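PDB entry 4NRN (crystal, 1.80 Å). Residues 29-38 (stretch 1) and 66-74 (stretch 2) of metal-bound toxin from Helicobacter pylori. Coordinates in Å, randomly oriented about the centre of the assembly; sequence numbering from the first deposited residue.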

ATOM      1  N   LYS A  29      -7.372  -6.642   3.640  1.00 20.26           N
ATOM      2  CA  LYS A  29      -8.262  -6.888   2.518  1.00 23.89           C
ATOM      3  C   LYS A  29      -7.649  -6.357   1.227  1.00 21.33           C
ATOM      4  O   LYS A  29      -7.638  -7.047   0.208  1.00 20.34           O
ATOM      5  N   VAL A  30      -7.119  -5.138   1.282  1.00 23.63           N
ATOM      6  CA  VAL A  30      -6.448  -4.537   0.128  1.00 29.53           C
ATOM      7  C   VAL A  30      -5.125  -5.234  -0.236  1.00 20.37           C
ATOM      8  O   VAL A  30      -4.876  -5.534  -1.405  1.00 22.26           O
ATOM      9  N   VAL A  31      -4.273  -5.480   0.757  1.00 16.36           N
ATOM     10  CA  VAL A  31      -2.979  -6.124   0.495  1.00 17.24           C
ATOM     11  C   VAL A  31      -3.150  -7.553  -0.013  1.00 21.31           C
ATOM     12  O   VAL A  31      -2.371  -8.021  -0.849  1.00 19.95           O
ATOM     13  N   GLY A  32      -4.172  -8.240   0.500  1.00 19.21           N
ATOM     14  CA  GLY A  32      -4.510  -9.572   0.038  1.00 15.51           C
ATOM     15  C   GLY A  32      -4.763  -9.621  -1.457  1.00 17.49           C
ATOM     16  O   GLY A  32      -4.106 -10.382  -2.171  1.00 16.66           O
ATOM     17  N   ASN A  33      -5.711  -8.816  -1.933  1.00 18.10           N
ATOM     18  CA  ASN A  33      -6.018  -8.758  -3.364  1.00 21.31           C
ATOM     19  C   ASN A  33      -4.812  -8.394  -4.202  1.00 26.59           C
ATOM     20  O   ASN A  33      -4.524  -9.039  -5.213  1.00 26.68           O
ATOM     21  N   LEU A  34      -4.112  -7.345  -3.787  1.00 26.81           N
ATOM     22  CA  LEU A  34      -2.926  -6.918  -4.514  1.00 22.47           C
ATOM     23  C   LEU A  34      -1.974  -8.107  -4.720  1.00 27.47           C
ATOM     24  O   LEU A  34      -1.540  -8.384  -5.849  1.00 23.33           O
ATOM     25  N   ALA A  35      -1.686  -8.825  -3.634  1.00 24.67           N
ATOM     26  CA  ALA A  35      -0.746  -9.951  -3.652  1.00 24.98           C
ATOM     27  C   ALA A  35      -1.205 -11.185  -4.456  1.00 19.68           C
ATOM     28  O   ALA A  35      -0.374 -11.939  -4.950  1.00 26.06           O
ATOM     29  N   THR A  36      -2.511 -11.400  -4.576  1.00 19.53           N
ATOM     30  CA  THR A  36      -3.018 -12.460  -5.446  1.00 21.46           C
ATOM     31  C   THR A  36      -3.413 -11.858  -6.797  1.00 25.18           C
ATOM     32  O   THR A  36      -4.114 -12.484  -7.597  1.00 22.47           O
ATOM     33  N   GLU A  37      -2.961 -10.622  -7.013  1.00 26.43           N
ATOM     34  CA  GLU A  37      -3.095  -9.901  -8.285  1.00 26.62           C
ATOM     35  C   GLU A  37      -4.517  -9.842  -8.862  1.00 29.96           C
ATOM     36  O   GLU A  37      -4.704 -10.004 -10.070  1.00 30.40           O
ATOM     37  N   GLN A  38      -5.506  -9.598  -7.999  1.00 21.58           N
ATOM     38  CA  GLN A  38      -6.888  -9.418  -8.434  1.00 21.15           C
ATOM     39  C   GLN A  38      -7.253  -7.942  -8.438  1.00 20.62           C
ATOM     40  O   GLN A  38      -6.644  -7.160  -7.714  1.00 23.13           O
ATOM     41  N   LEU A  66      -3.192   6.627   1.824  1.00 33.40           N
ATOM     42  CA  LEU A  66      -2.549   5.976   0.687  1.00 24.87           C
ATOM     43  C   LEU A  66      -1.645   4.804   1.080  1.00 23.12           C
ATOM     44  O   LEU A  66      -0.885   4.875   2.051  1.00 22.58           O
ATOM     45  N   LEU A  67      -1.751   3.720   0.320  1.00 19.36           N
ATOM     46  CA  LEU A  67      -0.820   2.606   0.415  1.00 21.38           C
ATOM     47  C   LEU A  67       0.089   2.706  -0.795  1.00 17.93           C
ATOM     48  O   LEU A  67      -0.351   2.452  -1.922  1.00 22.41           O
ATOM     49  N   VAL A  68       1.341   3.094  -0.580  1.00 15.60           N
ATOM     50  CA  VAL A  68       2.298   3.117  -1.676  1.00 14.99           C
ATOM     51  C   VAL A  68       3.024   1.785  -1.698  1.00 21.59           C
ATOM     52  O   VAL A  68       3.613   1.368  -0.698  1.00 24.28           O
ATOM     53  N   TYR A  69       2.948   1.096  -2.832  1.00 20.88           N
ATOM     54  CA  TYR A  69       3.490  -0.250  -2.918  1.00 18.87           C
ATOM     55  C   TYR A  69       4.196  -0.452  -4.227  1.00 22.49           C
ATOM     56  O   TYR A  69       4.049   0.334  -5.163  1.00 24.78           O
ATOM     57  N   GLN A  70       4.963  -1.527  -4.287  1.00 24.49           N
ATOM     58  CA  GLN A  70       5.751  -1.824  -5.461  1.00 21.20           C
ATOM     59  C   GLN A  70       5.658  -3.312  -5.670  1.00 21.38           C
ATOM     60  O   GLN A  70       5.924  -4.081  -4.755  1.00 27.83           O
ATOM     61  N   ILE A  71       5.244  -3.732  -6.857  1.00 19.78           N
ATOM     62  CA  ILE A  71       5.313  -5.148  -7.172  1.00 26.31           C
ATOM     63  C   ILE A  71       6.640  -5.434  -7.837  1.00 24.79           C
ATOM     64  O   ILE A  71       6.990  -4.797  -8.835  1.00 24.01           O
ATOM     65  N   LYS A  72       7.388  -6.373  -7.263  1.00 30.19           N
ATOM     66  CA  LYS A  72       8.648  -6.839  -7.833  1.00 35.54           C
ATOM     67  C   LYS A  72       8.454  -8.245  -8.389  1.00 35.31           C
ATOM     68  O   LYS A  72       8.812  -9.225  -7.739  1.00 36.75           O
ATOM     69  N   LYS A  73       7.880  -8.339  -9.587  1.00 36.42           N
ATOM     70  CA  LYS A  73       7.516  -9.626 -10.182  1.00 37.91           C
ATOM     71  C   LYS A  73       8.698 -10.577 -10.349  1.00 43.01           C
ATOM     72  O   LYS A  73       8.532 -11.797 -10.340  1.00 41.93           O
ATOM     73  N   GLN A  74       9.887 -10.005 -10.494  1.00 51.42           N
ATOM     74  CA  GLN A  74      11.114 -10.766 -10.692  1.00 60.92           C
ATOM     75  C   GLN A  74      11.462 -11.585  -9.450  1.00 71.29           C
ATOM     76  O   GLN A  74      12.089 -12.638  -9.541  1.00 76.22           O
TER

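The helix that ends at A35 lies over the strand 66-72 with their axes 11.0 Å apart at closest approach and their chain directions 23° from parallel; side chains make most of the contact between them, and no hydrogen bond crosses it. From the strand, the alternating residues L67, Y69 and I71 point toward the helix, while V30 and L34, one helical turn apart, point back from it.

L67 (chi1 t, chi2 t) supplies the bump at the upstream end. Its CD1 enters a hollow lined by V30, V31 and L34, lying 4.2 Å from V30 CG1, 4.1 Å from V31 CG2 and 3.9 Å from L34 CD1. Both valines adopt t; V31 leaves its backbone sideways, yet its CG2 still helps to close the pocket.

L34 (chi1 m, chi2 t) is the main knob of the helix and has the largest area covered by the other stretch. Its CD1 touches both L67 and the aromatic ring of Y69, which has chi1 p and chi2 near 90°, in directions roughly at right angles. This methyl sits over one face of the ring, 3.8 Å from the centroid and 17° off the normal, a CH-pi contact, with L34 CD1 3.7 Å from Y69 CE2. The other methyl reaches the phenol end, where L34 CD2 is 3.6 Å from Y69 OH; that hydroxyl is hydrogen-bonded elsewhere in the structure. Further along, I71 (chi1 m, chi2 t) extends its CD1 to 4.5 Å from L34 O, a looser contact with the end of the helix.

Beyond the apolar packing, E37 turns toward the strand side with chi1 m and chi2 t. K73 starts sideways, but its long chain (m, m, t, p) brings the amine nearer, and a salt bridge joins E37 OE2 to K73 NZ at 2.8 Å, although the position of the carboxylate oxygen is less certain.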

ATOM      1  CB  LYS A  29      -9.628  -6.249   2.787  1.00 30.94           C
ATOM      2  CG  LYS A  29     -10.640  -6.421   1.670  1.00 47.70           C
ATOM      3  CD  LYS A  29     -12.062  -6.438   2.223  1.00 58.06           C
ATOM      4  CE  LYS A  29     -12.415  -5.150   2.953  1.00 60.41           C
ATOM      5  NZ  LYS A  29     -12.900  -4.102   2.016  1.00 61.72           N
ATOM      6  CB  VAL A  30      -6.209  -3.012   0.332  1.00 41.70           C
ATOM      7  CG1 VAL A  30      -5.563  -2.395  -0.914  1.00 36.64           C
ATOM      8  CG2 VAL A  30      -7.518  -2.297   0.667  1.00 40.85           C
ATOM      9  CB  VAL A  31      -2.100  -6.156   1.744  1.00 16.35           C
ATOM     10  CG1 VAL A  31      -0.899  -7.073   1.516  1.00 15.37           C
ATOM     11  CG2 VAL A  31      -1.652  -4.743   2.106  1.00 17.62           C
ATOM     12  CB  ASN A  33      -7.127  -7.749  -3.650  1.00 26.64           C
ATOM     13  CG  ASN A  33      -8.497  -8.361  -3.561  1.00 35.20           C
ATOM     14  OD1 ASN A  33      -8.683  -9.539  -3.871  1.00 43.37           O
ATOM     15  ND2 ASN A  33      -9.471  -7.566  -3.135  1.00 40.04           N
ATOM     16  CB  LEU A  34      -2.242  -5.756  -3.784  1.00 17.38           C
ATOM     17  CG  LEU A  34      -2.942  -4.398  -3.939  1.00 16.61           C
ATOM     18  CD1 LEU A  34      -2.232  -3.305  -3.149  1.00 10.55           C
ATOM     19  CD2 LEU A  34      -3.033  -4.006  -5.408  1.00 15.76           C
ATOM     20  CB  ALA A  35      -0.354 -10.350  -2.213  1.00 25.72           C
ATOM     21  CB  THR A  36      -4.221 -13.229  -4.822  1.00 25.84           C
ATOM     22  OG1 THR A  36      -5.297 -12.322  -4.545  1.00 26.02           O
ATOM     23  CG2 THR A  36      -3.817 -13.937  -3.531  1.00 20.30           C
ATOM     24  CB  GLU A  37      -2.106 -10.450  -9.321  1.00 24.94           C
ATOM     25  CG  GLU A  37      -0.679 -10.520  -8.798  1.00 23.23           C
ATOM     26  CD  GLU A  37       0.263 -11.269  -9.720  1.00 36.73           C
ATOM     27  OE1 GLU A  37       0.691 -12.392  -9.375  1.00 35.87           O
ATOM     28  OE2 GLU A  37       0.572 -10.734 -10.800  1.00 51.45           O
ATOM     29  CB  GLN A  38      -7.834 -10.144  -7.493  1.00 34.11           C
ATOM     30  CG  GLN A  38      -7.364 -11.499  -7.047  1.00 44.91           C
ATOM     31  CD  GLN A  38      -8.356 -12.129  -6.099  1.00 51.56           C
ATOM     32  OE1 GLN A  38      -8.034 -12.427  -4.953  1.00 51.22           O
ATOM     33  NE2 GLN A  38      -9.583 -12.309  -6.568  1.00 54.92           N
ATOM     34  CB  LEU A  66      -1.738   7.016  -0.098  1.00 22.76           C
ATOM     35  CG  LEU A  66      -2.467   8.352  -0.298  1.00 27.91           C
ATOM     36  CD1 LEU A  66      -1.573   9.400  -0.970  1.00 19.03           C
ATOM     37  CD2 LEU A  66      -3.776   8.141  -1.074  1.00 22.29           C
ATOM     38  CB  LEU A  67      -1.578   1.280   0.345  1.00 29.03           C
ATOM     39  CG  LEU A  67      -0.933  -0.052   0.758  1.00 35.08           C
ATOM     40  CD1 LEU A  67      -1.663  -1.197   0.055  1.00 28.85           C
ATOM     41  CD2 LEU A  67       0.560  -0.129   0.492  1.00 28.27           C
ATOM     42  CB  VAL A  68       3.281   4.290  -1.564  1.00 16.95           C
ATOM     43  CG1 VAL A  68       4.279   4.251  -2.710  1.00 17.18           C
ATOM     44  CG2 VAL A  68       2.517   5.611  -1.569  1.00 16.42           C
ATOM     45  CB  TYR A  69       2.388  -1.305  -2.778  1.00 18.61           C
ATOM     46  CG  TYR A  69       1.402  -1.315  -3.928  1.00 23.70           C
ATOM     47  CD1 TYR A  69       1.613  -2.112  -5.048  1.00 15.86           C
ATOM     48  CD2 TYR A  69       0.261  -0.513  -3.894  1.00 19.92           C
ATOM     49  CE1 TYR A  69       0.709  -2.116  -6.091  1.00 12.73           C
ATOM     50  CE2 TYR A  69      -0.643  -0.508  -4.936  1.00 15.45           C
ATOM     51  CZ  TYR A  69      -0.416  -1.314  -6.033  1.00 15.64           C
ATOM     52  OH  TYR A  69      -1.323  -1.306  -7.073  1.00 19.78           O
ATOM     53  CB  GLN A  70       7.199  -1.404  -5.231  1.00 17.41           C
ATOM     54  CG  GLN A  70       8.059  -1.504  -6.474  1.00 35.52           C
ATOM     55  CD  GLN A  70       9.533  -1.345  -6.178  1.00 44.82           C
ATOM     56  OE1 GLN A  70       9.935  -1.127  -5.033  1.00 47.90           O
ATOM     57  NE2 GLN A  70      10.352  -1.453  -7.215  1.00 51.95           N
ATOM     58  CB  ILE A  71       4.170  -5.622  -8.096  1.00 41.04           C
ATOM     59  CG1 ILE A  71       2.818  -5.556  -7.378  1.00 44.32           C
ATOM     60  CG2 ILE A  71       4.429  -7.048  -8.567  1.00 43.88           C
ATOM     61  CD1 ILE A  71       1.724  -6.338  -8.091  1.00 41.31           C
ATOM     62  CB  LYS A  72       9.734  -6.870  -6.756  1.00 42.25           C
ATOM     63  CG  LYS A  72       9.949  -5.552  -6.034  1.00 49.92           C
ATOM     64  CD  LYS A  72      11.005  -4.718  -6.728  1.00 60.64           C
ATOM     65  CE  LYS A  72      12.399  -5.235  -6.416  1.00 68.65           C
ATOM     66  NZ  LYS A  72      13.419  -4.657  -7.333  1.00 70.36           N
ATOM     67  CB  LYS A  73       6.828  -9.410 -11.531  1.00 40.17           C
ATOM     68  CG  LYS A  73       5.400  -8.872 -11.428  1.00 44.67           C
ATOM     69  CD  LYS A  73       4.481  -9.843 -10.691  1.00 41.78           C
ATOM     70  CE  LYS A  73       3.028  -9.675 -11.109  1.00 32.58           C
ATOM     71  NZ  LYS A  73       2.726 -10.245 -12.452  1.00 26.98           N
ATOM     72  CB  GLN A  74      12.235  -9.792 -11.030  1.00 59.56           C
ATOM     73  CG  GLN A  74      11.676  -8.443 -11.454  1.00 61.97           C
ATOM     74  CD  GLN A  74      12.410  -7.834 -12.623  1.00 70.11           C
ATOM     75  OE1 GLN A  74      13.635  -7.732 -12.619  1.00 74.35           O
ATOM     76  NE2 GLN A  74      11.662  -7.415 -13.637  1.00 70.79           N
TER